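PDB 2YGT: delta toxin from Clostridium perfringens, which is a secreted haemolysin of the beta-pore-forming toxins that probably assembles on target-cell membranes and perforates them through a beta-barrel pore. Local coordinates for residues I65-F70 / Y93-K98; W173-A178 / S218-G223; M87-K92 / Y184-W189; G17-I22 / Q28-S33. One frame throughout, in Å; residues are numbered along the deposited sequence.

How the contacts relate
From the N terminus the chain first closes contact 4, a tight hairpin of strands 19-24 and 27-39 near one edge of the seven-stranded sheet. Contact 1 opens next, in the same sheet, and closes on strand 84-99 of the second sheet, joining the two layers of the sandwich. Before it closes, that strand has already opened contact 3, so these two cross. Contact 3 stays open until the loop at 184-189 and thereby crosses contact 2, which runs from strand 170-177 to the short helix 219-222. Backbone bonding of F177 N to I91 O ties contacts 2 and 3, while Y93 OH reaches L220 O between contacts 1 and 2. Contact 4 stands apart.

Contact 1 (I65-F70 / Y93-K98); sequences ISLKGF and YMVDLK
L67 and V95 pass alongside one another, heading opposite ways, where two layers of a beta sandwich meet. The CB of L67 leaves its strand toward 93-98, and with CG anti to the backbone N (chi1 -177°) both methyls come within reach of the valine. There the fork straddles one methyl: CD1 lies 3.9 Å from V95 CG1, and CD2 lies 4.1 Å from that same V95 CG1. CD1 also looks toward the next inward residue, L97, at 4.5 Å from its CD1. I65, two residues back on the same face, adds a looser touch, its CG2 lying 4.4 Å from L97 CD1. Branched aliphatic residues suit these buried places, since van der Waals contact is all that passes between the segments. The strand axes are 10.2 Å apart and run at 148°, a spacing that fits sheets packed face to face. S66, on the reverse face of its strand, instead bonds N228, and D96 forms a salt bridge with K249. Strand 61-72 pairs with 224-235, whose V231 touches both I65 and L97, while I246 of strand 241-259 meets L67 from the second sheet.

Contact 2 (W173-A178 / S218-G223); sequences WNTEFA and SSLITG
The CE2 atom of the F177 ring lies 4.1 Å from I221 CD1, the isoleucine coming in at a slant to the ring. Beside them T175 CG2 sits 4.1 Å from L220 CD2, with the two side chains at about a right angle. Threonine serves two purposes here: its methyl goes to the leucine, while OG1 bonds the hydroxyl of T161 on the neighbouring strand 159-166. The F177 ring, too, is held from several directions, by edge-to-face meetings with W89, Y159 and F198, so a large flat side chain fits where aromatic groups gather. The partners L220 and I221 are carried by a single helical turn, 219-222, and its start is a textbook N-cap: S218 OG accepts from L220 N at 3.0 Å with an N-H...O angle of 154°. This short helix, lying just ahead of strand 224-235, thus lays two aliphatic side chains against the end of strand 170-177. The turn is tightened by S218 O, which takes both I221 N at 3.0 Å and T222 N at 3.3 Å. Serine is apt at the cap because its hydroxyl can also give its proton to P157 O while accepting from the helix. Farther out, Y93 OH bonds L220 O and S73 OG bonds I221 O, so carbonyls of the turn are engaged by side chains from other parts of the chain. On the strand side, T175 and F177 form backbone bonds with Y93 and I91 of strand 84-99.

Contact 3 (M87-K92 / Y184-W189); sequences MRWPIK and YNVNSW
V186, riding on the type I beta turn N185-S188, reaches from a long loop to W89 and I91 at a corner of strand 84-99. One methyl makes both contacts: V186 CG1 lies 3.7 Å from I91 CD1 and 4.1 Å from W89 CH2, arriving at the edge of the indole near its plane. On the isoleucine, a chi1 of -175° swings CG1 away from the backbone N and sends CD1 toward the valine, which it crosses at about a right angle. I91 and K92 together face E251 as a classic beta bulge, and here the chain turns its corner, with I91 N passing 3.7 Å above the W89 ring plane, toward the rim of the indole. By comparison with related leukocidins and haemolysins, this end of the molecule probably belongs to the membrane-facing rim. The turn that presents V186 is also an Asx turn: N187 N donates to N185 OD1 at 3.0 Å, in the carbonyl plane and on a lone pair. Serine and asparagine suit the turn by bonding its own backbone, N185 N reaching S188 OG at 2.9 Å and almost straight (173°). On the strand side, W89 NE1 is taken by N267 OD1, and F198 meets its ring edge to face.

Contact 4 (G17-I22 / Q28-S33); sequences GNVTII and QIRKYS
One face of the R30 guanidinium lies over I21, whose CG1 is 3.7 Å above the plane and offset toward its rim. I21 CG2, on the other branch, meets the amide of Q28, 3.3 Å from NE2. The Y32 ring receives V19 obliquely, CG2 lying 3.4 Å from CE1, and H286, a zinc ligand, stacks on the tyrosine. V19, I21, R30 and Y32 share one face of this antiparallel hairpin; T20, I22, I29 and K31 line the other, where I22 CB packs 3.8 Å from I29 CG1. T20 and K31 form a hydrogen-bonded pair, as do I22 and I29, the latter with 2.7 Å from I22 N to I29 O and a nearly straight bond (168°). Toward the open end, S33 N bonds N18 O, and a water joins T20 OG1, K31 O and S33 OG. Threonine suits this place because OG1 accepts from the water and can donate to E15. Beta-branched residues favour extended strands, while the flat polar groups of R30 and Q28 can pack on aliphatic carbon. R30 pairs by its backbone with D54, also a zinc ligand, which Y32 touches: the hairpin lies against the metal site, the Y32 side chain about 5 Å from the zinc.

Contact 1 (I65-F70 / Y93-K98)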
# COMPACT_ATOMS: atom_id res chain seq x y z
N ILE A 65 -10.23 3.50 8.06
CA ILE A 65 -8.81 3.78 8.18
C ILE A 65 -8.09 3.85 6.84
O ILE A 65 -8.09 2.89 6.07
CB ILE A 65 -8.11 2.75 9.09
CG1 ILE A 65 -8.74 2.78 10.48
CG2 ILE A 65 -6.61 3.03 9.15
CD1 ILE A 65 -8.24 1.68 11.39
N SER A 66 -7.48 4.99 6.56
CA SER A 66 -6.67 5.17 5.37
C SER A 66 -5.20 5.01 5.71
O SER A 66 -4.67 5.71 6.57
CB SER A 66 -6.93 6.54 4.74
OG SER A 66 -6.01 6.81 3.69
N LEU A 67 -4.54 4.08 5.03
CA LEU A 67 -3.13 3.80 5.24
C LEU A 67 -2.29 4.41 4.12
O LEU A 67 -2.45 4.05 2.95
CB LEU A 67 -2.92 2.29 5.31
CG LEU A 67 -1.54 1.69 5.60
CD1 LEU A 67 -1.71 0.26 6.08
CD2 LEU A 67 -0.65 1.75 4.37
N LYS A 68 -1.41 5.35 4.47
CA LYS A 68 -0.50 5.95 3.51
C LYS A 68 0.94 5.74 3.95
O LYS A 68 1.29 6.02 5.10
CB LYS A 68 -0.77 7.45 3.34
CG LYS A 68 -2.08 7.76 2.63
N GLY A 69 1.79 5.26 3.05
CA GLY A 69 3.16 4.97 3.42
C GLY A 69 4.20 5.28 2.36
O GLY A 69 3.88 5.58 1.21
N PHE A 70 5.46 5.20 2.77
CA PHE A 70 6.57 5.27 1.84
C PHE A 70 7.61 4.23 2.22
O PHE A 70 8.14 4.25 3.33
CB PHE A 70 7.22 6.66 1.83
CG PHE A 70 8.40 6.75 0.89
CD1 PHE A 70 8.21 6.78 -0.48
CD2 PHE A 70 9.69 6.82 1.38
CE1 PHE A 70 9.28 6.86 -1.35
CE2 PHE A 70 10.77 6.90 0.52
CZ PHE A 70 10.57 6.92 -0.84
N TYR A 93 6.90 -5.37 -2.70
CA TYR A 93 6.54 -4.64 -1.50
C TYR A 93 5.32 -5.31 -0.88
O TYR A 93 4.40 -5.70 -1.59
CB TYR A 93 6.17 -3.20 -1.83
CG TYR A 93 7.28 -2.32 -2.36
CD1 TYR A 93 8.16 -1.68 -1.49
CD2 TYR A 93 7.43 -2.11 -3.72
CE1 TYR A 93 9.16 -0.86 -1.97
CE2 TYR A 93 8.43 -1.29 -4.21
CZ TYR A 93 9.29 -0.67 -3.33
OH TYR A 93 10.29 0.14 -3.81
N MET A 94 5.31 -5.45 0.45
CA MET A 94 4.17 -6.06 1.12
C MET A 94 3.67 -5.20 2.27
O MET A 94 4.46 -4.66 3.05
CB MET A 94 4.54 -7.46 1.63
CG MET A 94 5.14 -8.37 0.57
SD MET A 94 5.66 -9.96 1.22
CE MET A 94 4.10 -10.67 1.72
N VAL A 95 2.35 -5.06 2.37
CA VAL A 95 1.74 -4.29 3.45
C VAL A 95 0.62 -5.07 4.14
O VAL A 95 -0.31 -5.55 3.50
CB VAL A 95 1.17 -2.95 2.95
CG1 VAL A 95 0.56 -2.17 4.10
CG2 VAL A 95 2.25 -2.14 2.25
N ASP A 96 0.73 -5.19 5.46
CA ASP A 96 -0.30 -5.86 6.26
C ASP A 96 -0.93 -4.88 7.23
O ASP A 96 -0.25 -4.08 7.86
CB ASP A 96 0.31 -7.02 7.05
CG ASP A 96 0.74 -8.17 6.17
OD1 ASP A 96 0.18 -8.32 5.06
OD2 ASP A 96 1.63 -8.94 6.58
N LEU A 97 -2.26 -4.94 7.34
CA LEU A 97 -2.95 -4.30 8.45
C LEU A 97 -3.65 -5.39 9.24
O LEU A 97 -4.61 -6.01 8.78
CB LEU A 97 -3.95 -3.25 7.96
CG LEU A 97 -4.62 -2.42 9.06
CD1 LEU A 97 -5.20 -1.12 8.49
CD2 LEU A 97 -5.70 -3.21 9.81
N LYS A 98 -3.14 -5.64 10.44
CA LYS A 98 -3.67 -6.70 11.29
C LYS A 98 -4.54 -6.14 12.41
O LYS A 98 -4.12 -5.27 13.17
CB LYS A 98 -2.53 -7.55 11.85
CG LYS A 98 -3.00 -8.77 12.63

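Contact 2 (W173-A178 / S218-G223)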
# COMPACT_ATOMS: atom_id res chain seq x y z
N TRP A 173 -1.66 -6.79 1.23
CA TRP A 173 -1.45 -6.47 -0.17
C TRP A 173 -0.02 -6.74 -0.61
O TRP A 173 0.94 -6.41 0.09
CB TRP A 173 -1.80 -5.01 -0.46
CG TRP A 173 -3.23 -4.65 -0.19
CD1 TRP A 173 -4.27 -4.72 -1.07
CD2 TRP A 173 -3.77 -4.16 1.04
NE1 TRP A 173 -5.43 -4.31 -0.45
CE2 TRP A 173 -5.15 -3.96 0.84
CE3 TRP A 173 -3.22 -3.88 2.29
CZ2 TRP A 173 -5.99 -3.49 1.85
CZ3 TRP A 173 -4.05 -3.41 3.29
CH2 TRP A 173 -5.42 -3.22 3.06
N ASN A 174 0.11 -7.36 -1.78
CA ASN A 174 1.41 -7.53 -2.43
C ASN A 174 1.48 -6.64 -3.66
O ASN A 174 0.66 -6.76 -4.58
CB ASN A 174 1.63 -8.98 -2.84
CG ASN A 174 2.17 -9.83 -1.70
OD1 ASN A 174 2.60 -9.31 -0.67
ND2 ASN A 174 2.16 -11.14 -1.88
N THR A 175 2.45 -5.74 -3.67
CA THR A 175 2.74 -4.95 -4.86
C THR A 175 4.06 -5.43 -5.45
O THR A 175 5.14 -5.10 -4.97
CB THR A 175 2.79 -3.45 -4.54
OG1 THR A 175 1.54 -3.05 -3.98
CG2 THR A 175 3.06 -2.65 -5.80
N GLU A 176 3.95 -6.24 -6.51
CA GLU A 176 5.10 -6.92 -7.09
C GLU A 176 5.33 -6.50 -8.54
O GLU A 176 4.39 -6.23 -9.28
CB GLU A 176 4.88 -8.43 -7.02
CG GLU A 176 6.07 -9.27 -7.44
CD GLU A 176 5.83 -10.75 -7.26
OE1 GLU A 176 4.94 -11.12 -6.46
OE2 GLU A 176 6.53 -11.55 -7.92
N PHE A 177 6.60 -6.46 -8.93
CA PHE A 177 6.97 -6.08 -10.29
C PHE A 177 6.28 -7.00 -11.29
O PHE A 177 6.20 -8.21 -11.09
CB PHE A 177 8.49 -6.10 -10.49
CG PHE A 177 8.92 -5.56 -11.83
CD1 PHE A 177 9.03 -6.40 -12.93
CD2 PHE A 177 9.21 -4.22 -11.99
CE1 PHE A 177 9.41 -5.91 -14.16
CE2 PHE A 177 9.60 -3.72 -13.23
CZ PHE A 177 9.70 -4.57 -14.31
N ALA A 178 5.79 -6.42 -12.38
CA ALA A 178 5.06 -7.19 -13.38
C ALA A 178 5.89 -7.41 -14.63
O ALA A 178 6.33 -8.52 -14.91
CB ALA A 178 3.73 -6.51 -13.72
N SER A 218 10.40 2.37 -13.33
CA SER A 218 9.32 2.73 -12.42
C SER A 218 9.87 3.55 -11.27
O SER A 218 11.01 3.35 -10.85
CB SER A 218 8.65 1.47 -11.87
OG SER A 218 7.78 1.79 -10.80
N SER A 219 9.07 4.48 -10.76
CA SER A 219 9.47 5.26 -9.59
C SER A 219 9.55 4.37 -8.35
O SER A 219 10.18 4.74 -7.35
CB SER A 219 8.51 6.43 -9.36
OG SER A 219 7.17 5.98 -9.34
N LEU A 220 8.92 3.21 -8.41
CA LEU A 220 9.00 2.23 -7.33
C LEU A 220 10.41 1.66 -7.22
O LEU A 220 10.79 1.13 -6.17
CB LEU A 220 7.98 1.11 -7.53
CG LEU A 220 6.59 1.36 -6.93
CD1 LEU A 220 5.97 2.64 -7.48
CD2 LEU A 220 5.68 0.16 -7.18
N ILE A 221 11.19 1.76 -8.29
CA ILE A 221 12.55 1.25 -8.30
C ILE A 221 13.57 2.35 -8.01
O ILE A 221 14.55 2.13 -7.29
CB ILE A 221 12.90 0.56 -9.64
CG1 ILE A 221 12.15 -0.77 -9.75
CG2 ILE A 221 14.40 0.33 -9.76
CD1 ILE A 221 12.35 -1.48 -11.08
N THR A 222 13.35 3.54 -8.57
CA THR A 222 14.29 4.64 -8.39
C THR A 222 14.11 5.35 -7.05
O THR A 222 15.09 5.82 -6.45
CB THR A 222 14.18 5.69 -9.53
OG1 THR A 222 12.83 6.16 -9.62
CG2 THR A 222 14.60 5.08 -10.87
N GLY A 223 12.87 5.43 -6.57
CA GLY A 223 12.58 6.13 -5.33
C GLY A 223 12.04 5.22 -4.24
O GLY A 223 12.67 5.05 -3.19

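Contact 3 (M87-K92 / Y184-W189)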
# COMPACT_ATOMS: atom_id res chain seq x y z
N MET A 87 22.56 -4.69 -10.04
CA MET A 87 21.55 -3.72 -9.67
C MET A 87 20.58 -4.34 -8.68
O MET A 87 19.77 -5.19 -9.04
CB MET A 87 20.79 -3.22 -10.90
CG MET A 87 19.58 -2.36 -10.56
SD MET A 87 18.52 -2.02 -11.97
CE MET A 87 17.06 -1.40 -11.15
N ARG A 88 20.68 -3.94 -7.42
CA ARG A 88 19.75 -4.39 -6.40
C ARG A 88 18.46 -3.59 -6.48
O ARG A 88 18.49 -2.36 -6.57
CB ARG A 88 20.38 -4.31 -5.01
CG ARG A 88 21.57 -5.25 -4.86
CD ARG A 88 22.32 -5.07 -3.55
NE ARG A 88 21.51 -5.44 -2.39
CZ ARG A 88 22.02 -5.85 -1.23
NH1 ARG A 88 23.34 -5.96 -1.09
NH2 ARG A 88 21.21 -6.16 -0.23
N TRP A 89 17.32 -4.28 -6.48
CA TRP A 89 16.03 -3.64 -6.72
C TRP A 89 14.90 -4.33 -5.94
O TRP A 89 15.02 -5.50 -5.58
CB TRP A 89 15.73 -3.63 -8.23
CG TRP A 89 15.53 -5.00 -8.80
CD1 TRP A 89 16.48 -5.96 -8.99
CD2 TRP A 89 14.30 -5.57 -9.27
NE1 TRP A 89 15.92 -7.09 -9.54
CE2 TRP A 89 14.58 -6.87 -9.72
CE3 TRP A 89 12.98 -5.10 -9.34
CZ2 TRP A 89 13.60 -7.72 -10.24
CZ3 TRP A 89 12.00 -5.94 -9.86
CH2 TRP A 89 12.32 -7.23 -10.30
N PRO A 90 13.81 -3.59 -5.69
CA PRO A 90 12.68 -4.14 -4.93
C PRO A 90 11.71 -4.88 -5.84
O PRO A 90 10.84 -4.25 -6.45
CB PRO A 90 11.98 -2.88 -4.38
CG PRO A 90 12.69 -1.69 -5.02
CD PRO A 90 13.52 -2.22 -6.13
N ILE A 91 11.84 -6.19 -5.94
CA ILE A 91 10.89 -6.97 -6.72
C ILE A 91 9.49 -6.93 -6.09
O ILE A 91 8.49 -6.93 -6.80
CB ILE A 91 11.34 -8.42 -6.91
CG1 ILE A 91 10.39 -9.16 -7.84
CG2 ILE A 91 11.44 -9.13 -5.56
CD1 ILE A 91 10.93 -10.47 -8.36
N LYS A 92 9.43 -6.87 -4.76
CA LYS A 92 8.14 -6.94 -4.07
C LYS A 92 8.04 -6.06 -2.82
O LYS A 92 8.95 -6.00 -2.00
CB LYS A 92 7.82 -8.39 -3.70
CG LYS A 92 6.35 -8.61 -3.39
CD LYS A 92 6.13 -9.82 -2.50
CE LYS A 92 6.54 -11.10 -3.18
NZ LYS A 92 5.96 -12.29 -2.49
N TYR A 184 9.71 -7.41 -20.94
CA TYR A 184 10.47 -8.38 -20.15
C TYR A 184 9.99 -8.45 -18.71
O TYR A 184 9.58 -7.45 -18.13
CB TYR A 184 11.97 -8.07 -20.19
CG TYR A 184 12.57 -8.07 -21.57
CD1 TYR A 184 12.72 -9.26 -22.28
CD2 TYR A 184 13.01 -6.90 -22.16
CE1 TYR A 184 13.27 -9.27 -23.55
CE2 TYR A 184 13.57 -6.89 -23.43
CZ TYR A 184 13.70 -8.08 -24.11
OH TYR A 184 14.25 -8.09 -25.37
N ASN A 185 10.05 -9.65 -18.14
CA ASN A 185 9.69 -9.87 -16.75
C ASN A 185 10.69 -10.82 -16.11
O ASN A 185 11.68 -11.19 -16.73
CB ASN A 185 8.27 -10.44 -16.64
CG ASN A 185 8.01 -11.57 -17.62
OD1 ASN A 185 8.67 -12.61 -17.57
ND2 ASN A 185 7.05 -11.38 -18.51
N VAL A 186 10.44 -11.23 -14.87
CA VAL A 186 11.40 -12.07 -14.16
C VAL A 186 11.47 -13.49 -14.74
O VAL A 186 12.37 -14.25 -14.40
CB VAL A 186 11.11 -12.14 -12.64
CG1 VAL A 186 11.09 -10.74 -12.05
CG2 VAL A 186 9.81 -12.88 -12.37
N ASN A 187 10.53 -13.82 -15.61
CA ASN A 187 10.51 -15.11 -16.28
C ASN A 187 11.25 -15.13 -17.62
O ASN A 187 11.47 -16.19 -18.20
CB ASN A 187 9.07 -15.57 -16.51
CG ASN A 187 8.41 -16.06 -15.25
OD1 ASN A 187 7.43 -15.48 -14.77
ND2 ASN A 187 8.94 -17.14 -14.68
N SER A 188 11.62 -13.95 -18.11
CA SER A 188 12.24 -13.84 -19.42
C SER A 188 13.62 -14.47 -19.46
O SER A 188 14.47 -14.18 -18.62
CB SER A 188 12.33 -12.37 -19.85
OG SER A 188 11.05 -11.75 -19.84
N TRP A 189 13.85 -15.35 -20.44
CA TRP A 189 15.18 -15.90 -20.65
C TRP A 189 15.51 -16.10 -22.13
O TRP A 189 14.93 -16.96 -22.80
CB TRP A 189 15.40 -17.20 -19.86
CG TRP A 189 16.83 -17.64 -19.92
CD1 TRP A 189 17.37 -18.58 -20.75
CD2 TRP A 189 17.92 -17.14 -19.13
NE1 TRP A 189 18.72 -18.70 -20.52
CE2 TRP A 189 19.08 -17.83 -19.53
CE3 TRP A 189 18.02 -16.17 -18.12
CZ2 TRP A 189 20.33 -17.59 -18.95
CZ3 TRP A 189 19.26 -15.94 -17.54
CH2 TRP A 189 20.40 -16.64 -17.96

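Contact 4 (G17-I22 / Q28-S33)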
# COMPACT_ATOMS: atom_id res chain seq x y z
N GLY A 17 -13.63 21.88 12.90
CA GLY A 17 -12.33 21.37 13.30
C GLY A 17 -12.10 19.97 12.76
O GLY A 17 -12.02 19.77 11.54
N ASN A 18 -11.99 19.00 13.66
CA ASN A 18 -11.83 17.61 13.26
C ASN A 18 -13.17 16.90 13.20
O ASN A 18 -13.23 15.67 13.10
CB ASN A 18 -10.88 16.87 14.21
CG ASN A 18 -11.53 16.57 15.55
OD1 ASN A 18 -12.43 17.28 15.99
ND2 ASN A 18 -11.05 15.52 16.21
N VAL A 19 -14.25 17.67 13.26
CA VAL A 19 -15.59 17.11 13.24
C VAL A 19 -16.35 17.51 11.98
O VAL A 19 -16.34 18.67 11.57
CB VAL A 19 -16.41 17.56 14.46
CG1 VAL A 19 -17.76 16.85 14.48
CG2 VAL A 19 -15.65 17.28 15.74
N THR A 20 -17.01 16.53 11.37
CA THR A 20 -17.89 16.78 10.24
C THR A 20 -19.30 16.34 10.61
O THR A 20 -19.54 15.16 10.86
CB THR A 20 -17.44 16.03 8.98
OG1 THR A 20 -16.12 16.45 8.61
CG2 THR A 20 -18.39 16.30 7.83
N ILE A 21 -20.23 17.29 10.67
CA ILE A 21 -21.62 16.97 10.96
C ILE A 21 -22.38 16.73 9.67
O ILE A 21 -22.53 17.63 8.84
CB ILE A 21 -22.31 18.08 11.78
CG1 ILE A 21 -21.69 18.18 13.17
CG2 ILE A 21 -23.81 17.81 11.88
CD1 ILE A 21 -20.38 18.94 13.21
N ILE A 22 -22.87 15.51 9.49
CA ILE A 22 -23.51 15.11 8.25
C ILE A 22 -25.00 14.86 8.45
O ILE A 22 -25.40 14.02 9.26
CB ILE A 22 -22.84 13.85 7.68
CG1 ILE A 22 -21.33 14.05 7.62
CG2 ILE A 22 -23.40 13.52 6.31
CD1 ILE A 22 -20.53 12.77 7.71
N GLN A 28 -28.97 12.74 11.35
CA GLN A 28 -27.65 13.35 11.45
C GLN A 28 -26.61 12.41 12.06
O GLN A 28 -26.88 11.71 13.03
CB GLN A 28 -27.74 14.65 12.27
CG GLN A 28 -26.40 15.20 12.71
CD GLN A 28 -26.53 16.54 13.42
OE1 GLN A 28 -27.40 17.34 13.09
NE2 GLN A 28 -25.66 16.78 14.39
N ILE A 29 -25.42 12.41 11.46
CA ILE A 29 -24.30 11.64 12.00
C ILE A 29 -23.04 12.50 12.04
O ILE A 29 -22.97 13.55 11.39
CB ILE A 29 -24.03 10.37 11.16
CG1 ILE A 29 -23.37 10.74 9.82
CG2 ILE A 29 -25.31 9.58 10.95
CD1 ILE A 29 -23.08 9.55 8.94
N ARG A 30 -22.04 12.07 12.80
CA ARG A 30 -20.81 12.84 12.94
C ARG A 30 -19.58 12.02 12.57
O ARG A 30 -19.57 10.80 12.74
CB ARG A 30 -20.69 13.39 14.36
CG ARG A 30 -21.91 14.16 14.82
CD ARG A 30 -21.59 15.14 15.94
NE ARG A 30 -22.67 16.09 16.14
CZ ARG A 30 -22.56 17.22 16.84
NH1 ARG A 30 -21.41 17.54 17.41
NH2 ARG A 30 -23.60 18.02 16.97
N LYS A 31 -18.56 12.69 12.07
CA LYS A 31 -17.31 12.03 11.69
C LYS A 31 -16.12 12.72 12.33
O LYS A 31 -15.91 13.92 12.15
CB LYS A 31 -17.15 12.03 10.17
CG LYS A 31 -15.89 11.32 9.69
CD LYS A 31 -15.68 11.49 8.20
CE LYS A 31 -15.18 12.89 7.86
NZ LYS A 31 -14.83 13.01 6.42
N TYR A 32 -15.33 11.95 13.08
CA TYR A 32 -14.15 12.48 13.75
C TYR A 32 -12.88 11.95 13.10
O TYR A 32 -12.73 10.75 12.91
CB TYR A 32 -14.17 12.11 15.24
CG TYR A 32 -15.39 12.60 15.97
CD1 TYR A 32 -15.42 13.85 16.56
CD2 TYR A 32 -16.53 11.80 16.07
CE1 TYR A 32 -16.55 14.31 17.23
CE2 TYR A 32 -17.66 12.24 16.74
CZ TYR A 32 -17.66 13.49 17.32
OH TYR A 32 -18.79 13.93 17.98
N SER A 33 -11.98 12.86 12.76
CA SER A 33 -10.72 12.50 12.11
C SER A 33 -9.54 12.44 13.07
O SER A 33 -9.43 13.25 14.00
CB SER A 33 -10.41 13.46 10.96
OG SER A 33 -11.33 13.29 9.89
O HOH W 1 -13.78 14.84 10.14